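Local structure of putative uncharacterized protein (Trichoplax adhaerens, 5OI9) at residues N38-I43 / Y343-L348. The protein probably takes part in centriole assembly as a STIL relative, its N-terminal domain being present here and probably binding CEP85 as STIL does. Residues are numbered along the deposited sequence; the frame is centred on the assembly and turned at random.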
ATOM      1  N   ASN A  38       8.786   9.795  -1.840  1.00 33.06           N
ATOM      2  CA  ASN A  38       9.488   8.996  -2.839  1.00 42.43           C
ATOM      3  C   ASN A  38       9.088   7.529  -2.712  1.00 36.94           C
ATOM      4  O   ASN A  38       9.123   6.962  -1.615  1.00 34.23           O
ATOM      5  CB  ASN A  38      11.005   9.164  -2.675  1.00 37.50           C
ATOM      6  CG  ASN A  38      11.819   8.401  -3.715  1.00 43.15           C
ATOM      7  OD1 ASN A  38      11.591   7.217  -3.968  1.00 52.05           O
ATOM      8  ND2 ASN A  38      12.799   9.080  -4.303  1.00 43.71           N
ATOM      9  N   LEU A  39       8.719   6.918  -3.837  1.00 31.54           N
ATOM     10  CA  LEU A  39       8.463   5.485  -3.919  1.00 28.61           C
ATOM     11  C   LEU A  39       9.532   4.853  -4.803  1.00 25.11           C
ATOM     12  O   LEU A  39       9.703   5.254  -5.960  1.00 26.14           O
ATOM     13  CB  LEU A  39       7.064   5.205  -4.472  1.00 26.30           C
ATOM     14  CG  LEU A  39       6.684   3.731  -4.637  1.00 25.01           C
ATOM     15  CD1 LEU A  39       6.676   3.025  -3.289  1.00 21.80           C
ATOM     16  CD2 LEU A  39       5.336   3.581  -5.334  1.00 20.28           C
ATOM     17  N   THR A  40      10.251   3.875  -4.258  1.00 20.67           N
ATOM     18  CA  THR A  40      11.346   3.214  -4.956  1.00 21.96           C
ATOM     19  C   THR A  40      10.889   1.850  -5.456  1.00 18.91           C
ATOM     20  O   THR A  40      10.269   1.085  -4.709  1.00 18.62           O
ATOM     21  CB  THR A  40      12.559   3.059  -4.034  1.00 26.38           C
ATOM     22  OG1 THR A  40      13.118   4.350  -3.756  1.00 24.86           O
ATOM     23  CG2 THR A  40      13.626   2.173  -4.669  1.00 24.12           C
ATOM     24  N   ILE A  41      11.196   1.549  -6.716  1.00 16.00           N
ATOM     25  CA  ILE A  41      10.877   0.267  -7.336  1.00 19.17           C
ATOM     26  C   ILE A  41      12.182  -0.371  -7.796  1.00 20.36           C
ATOM     27  O   ILE A  41      12.933   0.237  -8.570  1.00 21.74           O
ATOM     28  CB  ILE A  41       9.912   0.433  -8.522  1.00 22.49           C
ATOM     29  CG1 ILE A  41       8.706   1.293  -8.133  1.00 30.61           C
ATOM     30  CG2 ILE A  41       9.463  -0.925  -9.048  1.00 21.77           C
ATOM     31  CD1 ILE A  41       7.818   0.683  -7.073  1.00 27.05           C
ATOM     32  N   ASP A  42      12.453  -1.588  -7.329  1.00 18.76           N
ATOM     33  CA  ASP A  42      13.593  -2.378  -7.786  1.00 18.03           C
ATOM     34  C   ASP A  42      13.073  -3.599  -8.536  1.00 18.36           C
ATOM     35  O   ASP A  42      12.290  -4.378  -7.985  1.00 20.45           O
ATOM     36  CB  ASP A  42      14.480  -2.810  -6.616  1.00 21.15           C
ATOM     37  CG  ASP A  42      15.182  -1.642  -5.951  1.00 21.48           C
ATOM     38  OD1 ASP A  42      15.428  -0.625  -6.631  1.00 20.91           O
ATOM     39  OD2 ASP A  42      15.492  -1.744  -4.746  1.00 27.27           O
ATOM     40  N   ILE A  43      13.510  -3.761  -9.784  1.00 14.93           N
ATOM     41  CA  ILE A  43      13.049  -4.831 -10.663  1.00 16.20           C
ATOM     42  C   ILE A  43      14.264  -5.629 -11.114  1.00 16.92           C
ATOM     43  O   ILE A  43      15.187  -5.070 -11.715  1.00 15.69           O
ATOM     44  CB  ILE A  43      12.290  -4.281 -11.882  1.00 16.79           C
ATOM     45  CG1 ILE A  43      11.231  -3.266 -11.451  1.00 15.72           C
ATOM     46  CG2 ILE A  43      11.654  -5.417 -12.675  1.00 13.10           C
ATOM     47  CD1 ILE A  43      10.457  -2.680 -12.611  1.00 18.12           C
ATOM     48  N   TYR A 343      19.715  -5.601 -11.391  1.00 20.97           N
ATOM     49  CA  TYR A 343      18.353  -5.124 -11.219  1.00 22.72           C
ATOM     50  C   TYR A 343      18.257  -3.700 -11.742  1.00 18.63           C
ATOM     51  O   TYR A 343      19.258  -3.053 -12.053  1.00 15.47           O
ATOM     52  CB  TYR A 343      17.902  -5.199  -9.753  1.00 14.83           C
ATOM     53  CG  TYR A 343      18.586  -4.187  -8.867  1.00 18.58           C
ATOM     54  CD1 TYR A 343      19.867  -4.417  -8.380  1.00 20.17           C
ATOM     55  CD2 TYR A 343      17.954  -3.000  -8.521  1.00 21.53           C
ATOM     56  CE1 TYR A 343      20.496  -3.493  -7.577  1.00 19.20           C
ATOM     57  CE2 TYR A 343      18.575  -2.072  -7.714  1.00 15.74           C
ATOM     58  CZ  TYR A 343      19.847  -2.322  -7.247  1.00 21.41           C
ATOM     59  OH  TYR A 343      20.480  -1.405  -6.444  1.00 22.67           O
HETATM   60  N   MSE A 344      17.028  -3.216 -11.823  1.00 19.69           N
HETATM   61  CA  MSE A 344      16.749  -1.870 -12.279  1.00 20.37           C
HETATM   62  C   MSE A 344      15.970  -1.120 -11.196  1.00 20.81           C
HETATM   63  O   MSE A 344      15.013  -1.651 -10.635  1.00 19.57           O
HETATM   64  CB  MSE A 344      15.978  -1.938 -13.592  1.00 20.31           C
HETATM   65  CG  MSE A 344      15.150  -0.735 -13.942  1.00 29.72           C
HETATM   66 SE   MSE A 344      13.958  -1.212 -15.416  0.88 38.05          SE
HETATM   67  CE  MSE A 344      13.243   0.528 -15.788  1.00 15.64           C
ATOM     68  N   ARG A 345      16.401   0.100 -10.886  1.00 17.02           N
ATOM     69  CA  ARG A 345      15.760   0.925  -9.871  1.00 21.38           C
ATOM     70  C   ARG A 345      15.048   2.096 -10.529  1.00 16.60           C
ATOM     71  O   ARG A 345      15.649   2.826 -11.323  1.00 20.21           O
ATOM     72  CB  ARG A 345      16.772   1.440  -8.840  1.00 18.46           C
ATOM     73  CG  ARG A 345      16.164   2.452  -7.871  1.00 15.93           C
ATOM     74  CD  ARG A 345      16.959   2.578  -6.581  1.00 23.52           C
ATOM     75  NE  ARG A 345      16.997   1.328  -5.825  1.00 26.52           N
ATOM     76  CZ  ARG A 345      17.382   1.230  -4.556  1.00 26.62           C
ATOM     77  NH1 ARG A 345      17.757   2.310  -3.885  1.00 22.23           N
ATOM     78  NH2 ARG A 345      17.389   0.050  -3.952  1.00 28.92           N
ATOM     79  N   LEU A 346      13.770   2.263 -10.200  1.00 20.29           N
ATOM     80  CA  LEU A 346      12.969   3.400 -10.627  1.00 17.52           C
ATOM     81  C   LEU A 346      12.533   4.196  -9.406  1.00 20.69           C
ATOM     82  O   LEU A 346      12.178   3.619  -8.372  1.00 22.52           O
ATOM     83  CB  LEU A 346      11.742   2.950 -11.426  1.00 19.00           C
ATOM     84  CG  LEU A 346      12.019   2.316 -12.789  1.00 21.92           C
ATOM     85  CD1 LEU A 346      10.753   1.713 -13.381  1.00 25.96           C
ATOM     86  CD2 LEU A 346      12.619   3.348 -13.734  1.00 17.45           C
ATOM     87  N   GLN A 347      12.569   5.519  -9.531  1.00 25.42           N
ATOM     88  CA  GLN A 347      12.175   6.436  -8.469  1.00 23.48           C
ATOM     89  C   GLN A 347      10.883   7.133  -8.873  1.00 23.86           C
ATOM     90  O   GLN A 347      10.799   7.705  -9.966  1.00 25.09           O
ATOM     91  CB  GLN A 347      13.275   7.470  -8.210  1.00 34.60           C
ATOM     92  CG  GLN A 347      14.633   6.870  -7.864  1.00 43.39           C
ATOM     93  CD  GLN A 347      14.725   6.422  -6.419  1.00 46.84           C
ATOM     94  OE1 GLN A 347      14.946   7.233  -5.519  1.00 52.71           O
ATOM     95  NE2 GLN A 347      14.561   5.124  -6.189  1.00 42.75           N
ATOM     96  N   LEU A 348       9.877   7.075  -8.006  1.00 30.22           N
ATOM     97  CA  LEU A 348       8.575   7.672  -8.289  1.00 28.06           C
ATOM     98  C   LEU A 348       8.224   8.631  -7.160  1.00 28.34           C
ATOM     99  O   LEU A 348       8.013   8.205  -6.020  1.00 34.09           O
ATOM    100  CB  LEU A 348       7.490   6.598  -8.453  1.00 25.33           C
ATOM    101  CG  LEU A 348       7.529   5.704  -9.702  1.00 27.79           C
ATOM    102  CD1 LEU A 348       8.627   4.654  -9.615  1.00 33.49           C
ATOM    103  CD2 LEU A 348       6.187   5.031  -9.960  1.00 28.66           C
TER
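Arg345 and Asp42 form a non-hydrogen-bonded pair between antiparallel strands 39-44 and 343-348, and the course of the arginine shows how a long side chain can run beside a shorter one before closing on it. CB and CG of Arg345 both run alongside Asp42 OD1, with Arg345 CB 3.3 Å from that oxygen. CD has Asp42 OD1 and, slightly farther off, the Thr40 methyl CG2 as its neighbours, both on the side of strand 39-44, and a bend at chi3 (-62°) turns the guanidinium back to the carboxylate. Arg345 NE directs its N-H to the syn lone pair of Asp42 OD1 at 2.6 Å, while Arg345 NH2 meets Asp42 OD2 at 2.7 Å. This side-on, two-pronged salt bridge holds the two planes only 14° apart, and Thr40 CG2 rests on one face of the guanidinium. Strand 39-44 is an inner strand of a mixed beta-sheet, paired in parallel with 85-97 and antiparallel with 343-348, so that residues 300 apart in sequence become neighbours. Further along the same face, Gln347 NE2 donates to Thr40 OG1 at 2.9 Å, and Gln347 OE1 accepts from Asn38 ND2 at 3.1 Å, the donor standing well above the carbonyl plane. Its amide thus bridges two residues of 38-43. The reverse face is apolar: Ile41 CG1 packs against Leu348 CD1 at 3.7 Å, and Leu346 and Leu348 extend on to strands 180-192 and 322-334.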